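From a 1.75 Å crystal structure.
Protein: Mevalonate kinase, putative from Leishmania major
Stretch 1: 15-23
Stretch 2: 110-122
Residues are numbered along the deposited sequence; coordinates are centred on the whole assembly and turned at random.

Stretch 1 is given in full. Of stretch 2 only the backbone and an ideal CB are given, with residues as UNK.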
# COMPACT_ATOMS: atom_id res chain seq x y z
N LYS A 15 2.87 12.02 -16.97
CA LYS A 15 3.05 10.72 -16.35
C LYS A 15 2.25 10.63 -15.03
O LYS A 15 2.76 10.93 -13.93
CB LYS A 15 4.54 10.41 -16.14
CG LYS A 15 4.80 8.98 -15.68
CD LYS A 15 6.23 8.53 -16.00
CE LYS A 15 6.46 7.10 -15.55
NZ LYS A 15 5.80 6.15 -16.48
N ASN A 16 0.98 10.25 -15.18
CA ASN A 16 0.02 10.25 -14.07
C ASN A 16 0.03 8.92 -13.37
O ASN A 16 -0.49 7.95 -13.89
CB ASN A 16 -1.37 10.59 -14.58
CG ASN A 16 -1.42 11.95 -15.20
OD1 ASN A 16 -1.22 12.97 -14.51
ND2 ASN A 16 -1.62 11.99 -16.50
N ILE A 17 0.63 8.90 -12.19
CA ILE A 17 0.85 7.65 -11.49
C ILE A 17 0.34 7.69 -10.05
O ILE A 17 0.16 8.77 -9.47
CB ILE A 17 2.36 7.31 -11.51
CG1 ILE A 17 3.13 8.23 -10.55
CG2 ILE A 17 2.94 7.35 -12.95
CD1 ILE A 17 4.62 7.97 -10.49
N GLY A 18 0.20 6.50 -9.47
CA GLY A 18 -0.04 6.32 -8.02
C GLY A 18 0.92 5.26 -7.51
O GLY A 18 1.05 4.21 -8.13
N TYR A 19 1.62 5.54 -6.41
CA TYR A 19 2.58 4.58 -5.87
C TYR A 19 1.91 3.43 -5.13
O TYR A 19 0.82 3.60 -4.57
CB TYR A 19 3.58 5.27 -4.96
CG TYR A 19 4.25 6.48 -5.57
CD1 TYR A 19 5.25 6.34 -6.54
CD2 TYR A 19 3.87 7.78 -5.20
CE1 TYR A 19 5.87 7.46 -7.10
CE2 TYR A 19 4.49 8.90 -5.76
CZ TYR A 19 5.50 8.72 -6.70
OH TYR A 19 6.12 9.81 -7.29
N GLY A 20 2.56 2.25 -5.15
CA GLY A 20 2.20 1.16 -4.25
C GLY A 20 2.54 1.46 -2.80
O GLY A 20 3.14 2.50 -2.52
N LYS A 21 2.17 0.56 -1.90
CA LYS A 21 2.27 0.78 -0.46
C LYS A 21 2.60 -0.49 0.31
O LYS A 21 2.01 -1.54 0.05
CB LYS A 21 0.93 1.31 0.09
CG LYS A 21 0.90 1.42 1.63
CD LYS A 21 -0.34 0.80 2.26
CE LYS A 21 -0.54 -0.68 1.91
NZ LYS A 21 -1.64 -1.30 2.69
N VAL A 22 3.51 -0.39 1.27
CA VAL A 22 3.68 -1.45 2.27
C VAL A 22 3.67 -0.84 3.67
O VAL A 22 4.11 0.28 3.86
CB VAL A 22 4.97 -2.32 2.08
CG1 VAL A 22 5.10 -2.83 0.64
CG2 VAL A 22 6.23 -1.57 2.49
N ILE A 23 3.16 -1.57 4.65
CA ILE A 23 3.28 -1.11 6.02
C ILE A 23 4.54 -1.68 6.64
O ILE A 23 4.69 -2.91 6.76
CB ILE A 23 2.03 -1.47 6.83
CG1 ILE A 23 0.78 -0.88 6.19
CG2 ILE A 23 2.17 -0.94 8.25
CD1 ILE A 23 -0.48 -1.61 6.53
N UNK A 110 -3.46 -8.35 -3.18
CA UNK A 110 -3.88 -7.95 -1.85
C UNK A 110 -2.70 -7.48 -0.98
O UNK A 110 -1.67 -8.16 -0.90
CB UNK A 110 -4.60 -9.11 -1.17
N UNK A 111 -2.85 -6.32 -0.35
CA UNK A 111 -1.86 -5.80 0.61
C UNK A 111 -0.94 -4.67 0.11
O UNK A 111 -0.32 -3.95 0.92
CB UNK A 111 -0.98 -6.96 1.07
N UNK A 112 -0.86 -4.53 -1.20
CA UNK A 112 0.08 -3.60 -1.84
C UNK A 112 -0.53 -2.20 -2.12
O UNK A 112 0.13 -1.32 -2.73
CB UNK A 112 0.57 -4.21 -3.15
N UNK A 113 -1.78 -2.01 -1.69
CA UNK A 113 -2.51 -0.73 -1.88
C UNK A 113 -2.83 -0.38 -3.32
O UNK A 113 -2.93 0.81 -3.69
CB UNK A 113 -1.69 0.42 -1.28
N UNK A 114 -3.02 -1.40 -4.15
CA UNK A 114 -3.17 -1.22 -5.59
C UNK A 114 -4.44 -0.47 -5.97
O UNK A 114 -4.44 0.28 -6.97
CB UNK A 114 -3.16 -2.58 -6.28
N UNK A 115 -5.51 -0.68 -5.21
CA UNK A 115 -6.75 0.02 -5.51
C UNK A 115 -6.58 1.53 -5.32
O UNK A 115 -7.04 2.32 -6.16
CB UNK A 115 -7.88 -0.50 -4.63
N UNK A 116 -5.88 1.93 -4.25
CA UNK A 116 -5.52 3.34 -4.08
C UNK A 116 -4.63 3.87 -5.22
O UNK A 116 -4.86 4.96 -5.70
CB UNK A 116 -4.80 3.53 -2.74
N UNK A 117 -3.63 3.09 -5.63
CA UNK A 117 -2.72 3.49 -6.74
C UNK A 117 -3.52 3.74 -8.00
O UNK A 117 -3.23 4.69 -8.74
CB UNK A 117 -1.66 2.42 -7.00
N UNK A 118 -4.53 2.89 -8.21
CA UNK A 118 -5.51 3.02 -9.30
C UNK A 118 -6.23 4.37 -9.23
O UNK A 118 -6.10 5.18 -10.17
CB UNK A 118 -6.53 1.88 -9.24
N UNK A 119 -6.95 4.63 -8.14
CA UNK A 119 -7.72 5.88 -8.05
C UNK A 119 -6.82 7.11 -7.98
O UNK A 119 -7.22 8.16 -8.45
CB UNK A 119 -8.63 5.85 -6.82
N UNK A 120 -5.60 6.97 -7.45
CA UNK A 120 -4.69 8.11 -7.45
C UNK A 120 -4.29 8.45 -8.88
O UNK A 120 -4.45 9.60 -9.32
CB UNK A 120 -3.45 7.82 -6.60
N UNK A 121 -3.81 7.46 -9.62
CA UNK A 121 -3.37 7.67 -11.01
C UNK A 121 -4.50 8.28 -11.85
O UNK A 121 -4.28 9.24 -12.61
CB UNK A 121 -2.91 6.35 -11.63
N UNK A 122 -5.70 7.74 -11.68
CA UNK A 122 -6.91 8.22 -12.35
C UNK A 122 -7.21 9.70 -12.05
O UNK A 122 -7.45 10.48 -12.97
CB UNK A 122 -8.10 7.36 -11.93

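Position 110 lies out of reach of the strand, in extended geometry, so stretch 1 sets no rule and almost any residue would suit. It is Ser 110, with no contact across the interface.

Position 111 is different, because its backbone speaks first. With phi 104° and psi -18°, a CB would be jammed against the carbonyl O of the residue before, and that alone calls for glycine. Gly 111 contributes through its backbone: its O lies 3.4 Å from Lys 21 CE, and water 1 donates to that same O at 2.7 Å, measured from the water O to Gly 111 O.

At 112 the CA-to-CB bond points away from the strand, yet the backbone docks firmly. Lys 21 N donates to the carbonyl O of 112 at 2.9 Å, a bond indifferent to side chain, and the CA of 112 makes a CA-H...O contact with Lys 21 O at 3.4 Å. Val 22 offers an apolar surface that an aliphatic chain long enough to bring its end round could reach; leucine, isoleucine or methionine would all be reasonable. The residue is Ile 112, whose CA-to-CB bond points away but whose end comes nearer the strand, CD1 lying 3.8 Å from Val 22 CG1.

Position 113 stands right before the helix with phi 65° and psi 31°. Positive phi favours glycine, and an ideal CB would point toward the strand, a tight 3.1 Å from Lys 21 CB. Both arguments lead to Gly 113, the N-cap residue, whose O accepts from the backbone N of position 117 at 3.1 Å, opening the helix.

Positions 114, 115 and 116 find nothing of stretch 1 within 5.5 Å of their ideal CB atoms, so helix-compatible residues of many kinds would do. They are Ala 114, Ser 115 and Ala 116.

Position 117 points toward the strand where Gly 18 comes closest, CA to CA 4.1 Å. An ideal CB sits 3.4 Å from Gly 18 O and 3.7 Å from Tyr 19 O, so the site asks for something small, and Tyr 19 O offers an acceptor that a short donor could reach: serine first, with alanine or cysteine plausible. Ser 117 places OG 2.9 Å from Tyr 19 O and 3.0 Å from Gly 113 O; which of them takes its one proton is not settled. The fit also depends on Gly 18, since a CB there would lie 2.4 Å from Ser 117 O, a clash.

Positions 118 and 119 do not engage the strand, leaving the choice open; they hold Asp 118 and Val 119.

Position 120 again points toward the strand, its ideal CB 4.0 Å from Gly 18 CA. A compact apolar residue suits this bare backbone, and Val 120 lays CG1 3.7 Å from both Gly 18 CA and Ile 17 O.

At 121 the bond points sideways, but the ideal CB is already 3.7 Å from Asn 16 O and 3.8 Å from Gly 18 N, which favours a small residue. Ala 121 keeps this close packing.

Position 122 points away, free of stretch 1; it is Phe 122.

Stretch 2, residues 110-122: SGIGASASDVVAF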
# COMPACT_ATOMS: atom_id res chain seq x y z
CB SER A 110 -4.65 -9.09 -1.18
OG SER A 110 -5.02 -8.75 0.12
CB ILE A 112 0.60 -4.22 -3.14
CG1 ILE A 112 2.03 -3.74 -3.43
CG2 ILE A 112 -0.36 -3.92 -4.30
CD1 ILE A 112 3.09 -4.14 -2.35
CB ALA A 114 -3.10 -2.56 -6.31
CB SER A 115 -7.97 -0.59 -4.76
OG SER A 115 -7.99 -0.26 -3.39
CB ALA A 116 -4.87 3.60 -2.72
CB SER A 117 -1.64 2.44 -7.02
OG SER A 117 -1.15 1.84 -5.83
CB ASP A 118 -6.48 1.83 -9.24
CG ASP A 118 -7.53 1.82 -10.36
OD1 ASP A 118 -7.56 2.73 -11.22
OD2 ASP A 118 -8.36 0.90 -10.45
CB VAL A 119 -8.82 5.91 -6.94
CG1 VAL A 119 -9.99 4.99 -7.31
CG2 VAL A 119 -8.27 5.56 -5.55
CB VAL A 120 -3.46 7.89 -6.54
CG1 VAL A 120 -2.38 8.93 -6.82
CG2 VAL A 120 -3.88 7.94 -5.06
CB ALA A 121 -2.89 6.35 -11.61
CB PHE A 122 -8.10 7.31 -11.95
CG PHE A 122 -9.37 7.57 -12.72
CD1 PHE A 122 -9.35 7.95 -14.06
CD2 PHE A 122 -10.61 7.42 -12.08
CE1 PHE A 122 -10.57 8.18 -14.76
CE2 PHE A 122 -11.82 7.64 -12.76
CZ PHE A 122 -11.80 8.01 -14.10
O HOH W 1 0.67 -3.61 3.45
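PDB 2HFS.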